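Local structure of coat protein (Tobacco streak virus, 4Y6X) at residues T62-L67 with I147-P152; D76-M81 with V127-E132. The protein builds the virus capsid from jelly-roll subunits, and probably binds and packages the viral RNA and takes part in its translation initiation. All coordinates share one frame; numbering follows the deposited sequence.

Interaction 1 (T62-L67 with I147-P152)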
ATOM      1  N   THR A  62       1.982  12.850  11.858  1.00 36.07           N
ATOM      2  CA  THR A  62       2.297  11.570  12.479  1.00 31.72           C
ATOM      3  C   THR A  62       3.662  11.606  13.167  1.00 27.02           C
ATOM      4  O   THR A  62       4.615  12.018  12.570  1.00 31.58           O
ATOM      5  CB  THR A  62       2.291  10.454  11.430  1.00 35.44           C
ATOM      6  OG1 THR A  62       0.995  10.410  10.820  1.00 34.63           O
ATOM      7  CG2 THR A  62       2.586   9.075  12.102  1.00 35.50           C
ATOM      8  N   LYS A  63       3.747  11.140  14.390  1.00 25.04           N
ATOM      9  CA  LYS A  63       5.022  10.897  15.033  1.00 28.61           C
ATOM     10  C   LYS A  63       5.401   9.396  14.889  1.00 26.39           C
ATOM     11  O   LYS A  63       4.551   8.533  14.956  1.00 26.88           O
ATOM     12  CB  LYS A  63       4.927  11.274  16.490  1.00 35.28           C
ATOM     13  CG  LYS A  63       4.743  12.772  16.716  1.00 44.65           C
ATOM     14  CD  LYS A  63       4.518  13.073  18.198  1.00 56.55           C
ATOM     15  CE  LYS A  63       3.972  14.472  18.447  1.00 69.36           C
ATOM     16  NZ  LYS A  63       2.467  14.485  18.463  1.00 74.16           N
ATOM     17  N   PHE A  64       6.691   9.119  14.737  1.00 25.38           N
ATOM     18  CA  PHE A  64       7.243   7.808  14.450  1.00 24.90           C
ATOM     19  C   PHE A  64       8.092   7.354  15.615  1.00 25.28           C
ATOM     20  O   PHE A  64       8.961   8.088  16.055  1.00 24.86           O
ATOM     21  CB  PHE A  64       8.099   7.898  13.223  1.00 24.84           C
ATOM     22  CG  PHE A  64       7.346   8.163  12.010  1.00 28.49           C
ATOM     23  CD1 PHE A  64       7.055   9.458  11.626  1.00 30.39           C
ATOM     24  CD2 PHE A  64       6.859   7.113  11.252  1.00 28.37           C
ATOM     25  CE1 PHE A  64       6.335   9.710  10.458  1.00 33.95           C
ATOM     26  CE2 PHE A  64       6.109   7.353  10.103  1.00 30.42           C
ATOM     27  CZ  PHE A  64       5.849   8.643   9.702  1.00 35.66           C
ATOM     28  N   TYR A  65       7.811   6.171  16.138  1.00 23.24           N
ATOM     29  CA  TYR A  65       8.529   5.654  17.284  1.00 24.46           C
ATOM     30  C   TYR A  65       9.485   4.490  17.028  1.00 25.74           C
ATOM     31  O   TYR A  65      10.543   4.454  17.612  1.00 27.65           O
ATOM     32  CB  TYR A  65       7.552   5.240  18.337  1.00 24.11           C
ATOM     33  CG  TYR A  65       6.780   6.452  18.834  1.00 29.81           C
ATOM     34  CD1 TYR A  65       7.311   7.295  19.840  1.00 33.97           C
ATOM     35  CD2 TYR A  65       5.590   6.808  18.260  1.00 27.44           C
ATOM     36  CE1 TYR A  65       6.583   8.429  20.299  1.00 33.70           C
ATOM     37  CE2 TYR A  65       4.857   7.903  18.694  1.00 32.61           C
ATOM     38  CZ  TYR A  65       5.351   8.709  19.722  1.00 35.93           C
ATOM     39  OH  TYR A  65       4.613   9.768  20.128  1.00 34.23           O
ATOM     40  N   ARG A  66       9.148   3.565  16.142  1.00 24.29           N
ATOM     41  CA  ARG A  66      10.011   2.382  15.907  1.00 25.80           C
ATOM     42  C   ARG A  66       9.872   1.975  14.474  1.00 23.40           C
ATOM     43  O   ARG A  66       8.770   2.023  13.913  1.00 24.11           O
ATOM     44  CB  ARG A  66       9.542   1.202  16.758  1.00 28.34           C
ATOM     45  CG  ARG A  66       9.574   1.466  18.231  1.00 35.46           C
ATOM     46  CD  ARG A  66       9.071   0.311  19.087  1.00 36.21           C
ATOM     47  NE  ARG A  66       9.926  -0.858  19.024  1.00 36.14           N
ATOM     48  CZ  ARG A  66       9.644  -2.007  19.658  1.00 40.20           C
ATOM     49  NH1 ARG A  66       8.514  -2.133  20.367  1.00 41.59           N
ATOM     50  NH2 ARG A  66      10.450  -3.057  19.544  1.00 37.97           N
ATOM     51  N   LEU A  67      10.945   1.538  13.889  1.00 22.40           N
ATOM     52  CA  LEU A  67      10.902   0.852  12.628  1.00 22.32           C
ATOM     53  C   LEU A  67      11.524  -0.537  12.846  1.00 25.83           C
ATOM     54  O   LEU A  67      12.667  -0.634  13.341  1.00 23.14           O
ATOM     55  CB  LEU A  67      11.698   1.620  11.628  1.00 22.63           C
ATOM     56  CG  LEU A  67      11.970   0.840  10.333  1.00 25.02           C
ATOM     57  CD1 LEU A  67      10.713   0.610   9.501  1.00 26.55           C
ATOM     58  CD2 LEU A  67      12.996   1.584   9.552  1.00 25.35           C
ATOM     59  N   ILE A 147       6.123  -0.255  11.425  1.00 20.74           N
ATOM     60  CA  ILE A 147       6.381   1.028  11.977  1.00 22.65           C
ATOM     61  C   ILE A 147       5.382   1.295  13.087  1.00 22.12           C
ATOM     62  O   ILE A 147       4.177   1.117  12.894  1.00 22.12           O
ATOM     63  CB  ILE A 147       6.263   2.079  10.898  1.00 24.84           C
ATOM     64  CG1 ILE A 147       7.086   1.655   9.719  1.00 30.32           C
ATOM     65  CG2 ILE A 147       6.766   3.412  11.377  1.00 27.76           C
ATOM     66  CD1 ILE A 147       6.831   2.478   8.488  1.00 35.24           C
ATOM     67  N   ALA A 148       5.879   1.706  14.238  1.00 18.95           N
ATOM     68  CA  ALA A 148       5.025   2.133  15.323  1.00 20.54           C
ATOM     69  C   ALA A 148       4.882   3.655  15.204  1.00 22.31           C
ATOM     70  O   ALA A 148       5.878   4.359  15.171  1.00 22.63           O
ATOM     71  CB  ALA A 148       5.613   1.778  16.641  1.00 22.13           C
ATOM     72  N   ILE A 149       3.620   4.108  15.112  1.00 20.83           N
ATOM     73  CA  ILE A 149       3.277   5.482  14.945  1.00 22.22           C
ATOM     74  C   ILE A 149       2.274   5.929  16.000  1.00 21.15           C
ATOM     75  O   ILE A 149       1.613   5.110  16.648  1.00 19.30           O
ATOM     76  CB  ILE A 149       2.703   5.750  13.581  1.00 21.22           C
ATOM     77  CG1 ILE A 149       1.446   4.955  13.376  1.00 23.69           C
ATOM     78  CG2 ILE A 149       3.741   5.436  12.509  1.00 25.45           C
ATOM     79  CD1 ILE A 149       0.647   5.394  12.166  1.00 23.03           C
ATOM     80  N   SER A 150       2.127   7.222  16.131  1.00 22.90           N
ATOM     81  CA  SER A 150       1.031   7.797  16.935  1.00 25.49           C
ATOM     82  C   SER A 150      -0.298   7.321  16.394  1.00 25.48           C
ATOM     83  O   SER A 150      -0.500   7.252  15.166  1.00 25.71           O
ATOM     84  CB  SER A 150       1.088   9.359  16.963  1.00 28.98           C
ATOM     85  OG  SER A 150       1.409   9.933  15.707  1.00 37.45           O
ATOM     86  N   LYS A 151      -1.164   6.930  17.312  1.00 26.83           N
ATOM     87  CA  LYS A 151      -2.443   6.313  16.978  1.00 28.68           C
ATOM     88  C   LYS A 151      -3.346   7.317  16.256  1.00 34.58           C
ATOM     89  O   LYS A 151      -3.550   8.417  16.736  1.00 34.79           O
ATOM     90  CB  LYS A 151      -3.131   5.847  18.228  1.00 28.80           C
ATOM     91  CG  LYS A 151      -4.483   5.225  18.031  1.00 35.62           C
ATOM     92  CD  LYS A 151      -4.920   4.649  19.406  1.00 35.47           C
ATOM     93  CE  LYS A 151      -4.346   3.265  19.612  1.00 43.10           C
ATOM     94  NZ  LYS A 151      -4.933   2.576  20.791  1.00 49.26           N
ATOM     95  N   PRO A 152      -3.816   6.964  15.050  1.00 35.26           N
ATOM     96  CA  PRO A 152      -4.648   7.871  14.288  1.00 35.17           C
ATOM     97  C   PRO A 152      -6.100   7.825  14.758  1.00 32.60           C
ATOM     98  O   PRO A 152      -6.508   6.887  15.397  1.00 33.83           O
ATOM     99  CB  PRO A 152      -4.503   7.321  12.840  1.00 37.31           C
ATOM    100  CG  PRO A 152      -4.298   5.859  13.005  1.00 37.79           C
ATOM    101  CD  PRO A 152      -3.542   5.698  14.311  1.00 36.78           C
TER
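Ser150 holds OG in the crowded position between its own N and carbonyl carbon (chi1 41°), and Ile149 puts CG1 in the same place (chi1 61°), which swings its CG2 beside its backbone N, on the side of Phe64. Ser150 OG thereby accepts the amide of Lys63 (N to OG 2.9 Å), while Ser150 N returns a bond to Lys63 O at 3.0 Å, so the side chain stands in for the backbone acceptor at the end of the pairing. Strands 63-73 and 140-150 are the two central, antiparallel strands of one four-stranded sheet of the jelly-roll barrel, and a classic beta bulge shifts their pairing: Tyr65 and Arg66 both face Ala148. Tyr65 N reaches Ala148 O at 2.8 Å and Ala148 N reaches Arg66 O at 2.9 Å; the extra residue comes with a helical psi of -37° at Tyr65. Phe64 lies alongside both isoleucines, its CD2 3.7 Å from Ile147 CG2, which sits at the ring edge, while Thr62 CG2 rides over one face near the rim. Helix 48-52 covers this side of the sheet, Phe48 meeting the Phe64 ring edge-to-face. Tyr65 turns its ring edge to Ser150 N, with CE2 3.8 Å away.

Interaction 2 (D76-M81 with V127-E132)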
ATOM      1  N   ASP A  76      27.155 -12.936   3.661  1.00 30.75           N
ATOM      2  CA  ASP A  76      27.487 -12.181   4.872  1.00 34.72           C
ATOM      3  C   ASP A  76      27.554 -10.712   4.509  1.00 29.19           C
ATOM      4  O   ASP A  76      27.759 -10.354   3.369  1.00 31.62           O
ATOM      5  CB  ASP A  76      28.833 -12.601   5.454  1.00 39.49           C
ATOM      6  CG  ASP A  76      28.851 -14.034   6.013  1.00 47.25           C
ATOM      7  OD1 ASP A  76      27.973 -14.884   5.710  1.00 48.98           O
ATOM      8  OD2 ASP A  76      29.799 -14.327   6.790  1.00 64.68           O
ATOM      9  N   GLY A  77      27.408  -9.842   5.483  1.00 27.45           N
ATOM     10  CA  GLY A  77      27.601  -8.434   5.224  1.00 27.64           C
ATOM     11  C   GLY A  77      27.297  -7.615   6.439  1.00 25.01           C
ATOM     12  O   GLY A  77      27.227  -8.140   7.544  1.00 28.62           O
ATOM     13  N   THR A  78      27.093  -6.320   6.229  1.00 26.99           N
ATOM     14  CA  THR A  78      26.718  -5.454   7.297  1.00 29.65           C
ATOM     15  C   THR A  78      25.591  -4.508   6.853  1.00 28.90           C
ATOM     16  O   THR A  78      25.354  -4.306   5.671  1.00 26.46           O
ATOM     17  CB  THR A  78      27.931  -4.635   7.791  1.00 37.99           C
ATOM     18  OG1 THR A  78      28.425  -3.871   6.713  1.00 42.11           O
ATOM     19  CG2 THR A  78      29.110  -5.539   8.311  1.00 36.68           C
ATOM     20  N   PHE A  79      24.893  -3.952   7.823  1.00 24.68           N
ATOM     21  CA  PHE A  79      23.873  -3.008   7.543  1.00 25.67           C
ATOM     22  C   PHE A  79      23.647  -2.022   8.649  1.00 24.11           C
ATOM     23  O   PHE A  79      23.962  -2.263   9.809  1.00 25.05           O
ATOM     24  CB  PHE A  79      22.574  -3.737   7.212  1.00 25.24           C
ATOM     25  CG  PHE A  79      21.824  -4.208   8.412  1.00 26.51           C
ATOM     26  CD1 PHE A  79      22.317  -5.250   9.232  1.00 24.98           C
ATOM     27  CD2 PHE A  79      20.608  -3.637   8.707  1.00 27.85           C
ATOM     28  CE1 PHE A  79      21.586  -5.715  10.337  1.00 28.03           C
ATOM     29  CE2 PHE A  79      19.890  -4.071   9.806  1.00 26.45           C
ATOM     30  CZ  PHE A  79      20.373  -5.094  10.639  1.00 26.33           C
ATOM     31  N   GLY A  80      22.987  -0.940   8.305  1.00 25.05           N
ATOM     32  CA  GLY A  80      22.511  -0.006   9.336  1.00 26.75           C
ATOM     33  C   GLY A  80      21.853   1.214   8.761  1.00 25.38           C
ATOM     34  O   GLY A  80      21.690   1.329   7.563  1.00 27.16           O
ATOM     35  N   MET A  81      21.392   2.078   9.647  1.00 28.79           N
ATOM     36  CA  MET A  81      20.678   3.296   9.274  1.00 35.11           C
ATOM     37  C   MET A  81      21.638   4.450   9.112  1.00 35.92           C
ATOM     38  O   MET A  81      22.514   4.612   9.929  1.00 35.92           O
ATOM     39  CB  MET A  81      19.628   3.622  10.332  1.00 38.17           C
ATOM     40  CG  MET A  81      18.698   4.800   9.984  1.00 46.76           C
ATOM     41  SD  MET A  81      17.309   4.915  11.194  1.00 60.29           S
ATOM     42  CE  MET A  81      16.039   4.146  10.170  1.00 63.96           C
ATOM     43  N   VAL A 127      20.894   0.968   4.823  1.00 24.68           N
ATOM     44  CA  VAL A 127      21.890   0.620   3.850  1.00 26.45           C
ATOM     45  C   VAL A 127      22.478  -0.745   4.162  1.00 24.88           C
ATOM     46  O   VAL A 127      22.826  -1.013   5.294  1.00 27.84           O
ATOM     47  CB  VAL A 127      23.037   1.669   3.858  1.00 30.66           C
ATOM     48  CG1 VAL A 127      24.144   1.299   2.871  1.00 29.87           C
ATOM     49  CG2 VAL A 127      22.520   3.052   3.544  1.00 32.48           C
ATOM     50  N   TRP A 128      22.598  -1.596   3.143  1.00 23.46           N
ATOM     51  CA  TRP A 128      23.236  -2.893   3.246  1.00 25.89           C
ATOM     52  C   TRP A 128      24.544  -2.928   2.436  1.00 31.38           C
ATOM     53  O   TRP A 128      24.566  -2.424   1.320  1.00 31.16           O
ATOM     54  CB  TRP A 128      22.378  -3.995   2.647  1.00 25.21           C
ATOM     55  CG  TRP A 128      21.214  -4.369   3.422  1.00 23.05           C
ATOM     56  CD1 TRP A 128      21.102  -5.452   4.203  1.00 23.78           C
ATOM     57  CD2 TRP A 128      19.967  -3.662   3.502  1.00 23.22           C
ATOM     58  NE1 TRP A 128      19.853  -5.478   4.807  1.00 24.31           N
ATOM     59  CE2 TRP A 128      19.141  -4.389   4.375  1.00 24.77           C
ATOM     60  CE3 TRP A 128      19.465  -2.492   2.910  1.00 25.28           C
ATOM     61  CZ2 TRP A 128      17.835  -3.992   4.677  1.00 25.25           C
ATOM     62  CZ3 TRP A 128      18.162  -2.104   3.197  1.00 24.24           C
ATOM     63  CH2 TRP A 128      17.356  -2.864   4.055  1.00 24.57           C
ATOM     64  N   CYS A 129      25.580  -3.535   3.006  1.00 31.01           N
ATOM     65  CA  CYS A 129      26.858  -3.818   2.292  1.00 36.75           C
ATOM     66  C   CYS A 129      27.128  -5.321   2.309  1.00 29.48           C
ATOM     67  O   CYS A 129      27.419  -5.904   3.360  1.00 31.51           O
ATOM     68  CB  CYS A 129      28.035  -3.134   2.998  1.00 42.32           C
ATOM     69  SG  CYS A 129      27.710  -1.398   3.357  1.00 54.83           S
ATOM     70  N   LEU A 130      27.050  -5.949   1.150  1.00 28.93           N
ATOM     71  CA  LEU A 130      27.279  -7.365   1.052  1.00 30.38           C
ATOM     72  C   LEU A 130      28.733  -7.658   0.728  1.00 32.53           C
ATOM     73  O   LEU A 130      29.316  -7.004  -0.111  1.00 34.89           O
ATOM     74  CB  LEU A 130      26.372  -7.949  -0.027  1.00 33.88           C
ATOM     75  CG  LEU A 130      24.962  -8.322   0.454  1.00 39.03           C
ATOM     76  CD1 LEU A 130      24.194  -7.084   0.881  1.00 47.02           C
ATOM     77  CD2 LEU A 130      24.218  -8.968  -0.668  1.00 44.53           C
ATOM     78  N   ASP A 131      29.255  -8.717   1.332  1.00 35.71           N
ATOM     79  CA  ASP A 131      30.604  -9.229   1.066  1.00 40.71           C
ATOM     80  C   ASP A 131      30.710  -9.816  -0.331  1.00 38.39           C
ATOM     81  O   ASP A 131      31.667  -9.564  -1.017  1.00 51.47           O
ATOM     82  CB  ASP A 131      30.995 -10.313   2.084  1.00 39.21           C
ATOM     83  CG  ASP A 131      31.240  -9.748   3.506  1.00 51.50           C
ATOM     84  OD1 ASP A 131      31.111  -8.505   3.722  1.00 57.29           O
ATOM     85  OD2 ASP A 131      31.511 -10.566   4.433  1.00 58.96           O
ATOM     86  N   GLU A 132      29.713 -10.595  -0.727  1.00 39.44           N
ATOM     87  CA  GLU A 132      29.718 -11.330  -1.969  1.00 44.97           C
ATOM     88  C   GLU A 132      28.327 -11.224  -2.659  1.00 45.07           C
ATOM     89  O   GLU A 132      27.349 -10.750  -2.059  1.00 39.81           O
ATOM     90  CB  GLU A 132      30.086 -12.809  -1.654  1.00 43.81           C
TER
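Phe79 leads the packing between two antiparallel strands, 77-82 and 125-130, which form the middle of the second four-stranded sheet of the jelly-roll barrel. Its CB lies over the face of the Trp128 five-membered ring, 4.0 Å from the centroid, a CH-pi contact, and also comes within 3.3 Å of Val127 O. From there CG takes the crowded position between backbone N and carbonyl carbon (chi1 80°), and CD2 still stands above the indole plane, offset toward its rim. Farther out the ring drifts off its neighbour: the planes stay within 15° of each other, but the centroids of the phenyl and five-membered rings are 5.5 Å apart, so little of one ring lies over the other. The Phe79 ring also meets Phe71 edge-to-face and packs on Leu99, Phe101 and strand 107-117; Phe71 and Trp35 also meet the Trp128 ring edge-to-face.

Beneath the side chains the backbone is regular, with Thr78 and Cys129 exchanging two hydrogen bonds and Gly80 and Val127 two more. Cys129 N points straight at Thr78 O (2.8 Å, 180° at the hydrogen). Gly77 is pressed close to the partner strand, its CA 3.1 Å from Cys129 O. Asp76 OD1 is hydrogen-bonded to Lys103 N, and past the strand end Asp131 N donates to Asp76 O at 3.0 Å.

Interactions 1 and 2 hold equivalent places in the two sheets of one jelly roll: each pairs the two inner strands of its sheet. They are joined twice along the chain, since strand 63-73 is followed by 77-82 and strand 125-130 by 140-150. Their centres lie 26 Å apart on opposite sides of the chain's centre, yet they meet where Leu67 CD2 packs on Met81 CE. Both are largely buried, but the chemistry differs. In 62-67 with 147-152, methyl groups of Ile147, Ile149 and Thr62 pack against the Phe64 ring and a bulge shifts the register; in 76-81 with 127-132, the register is unbroken and aromatic rings dominate, with acidic residues at the more exposed end.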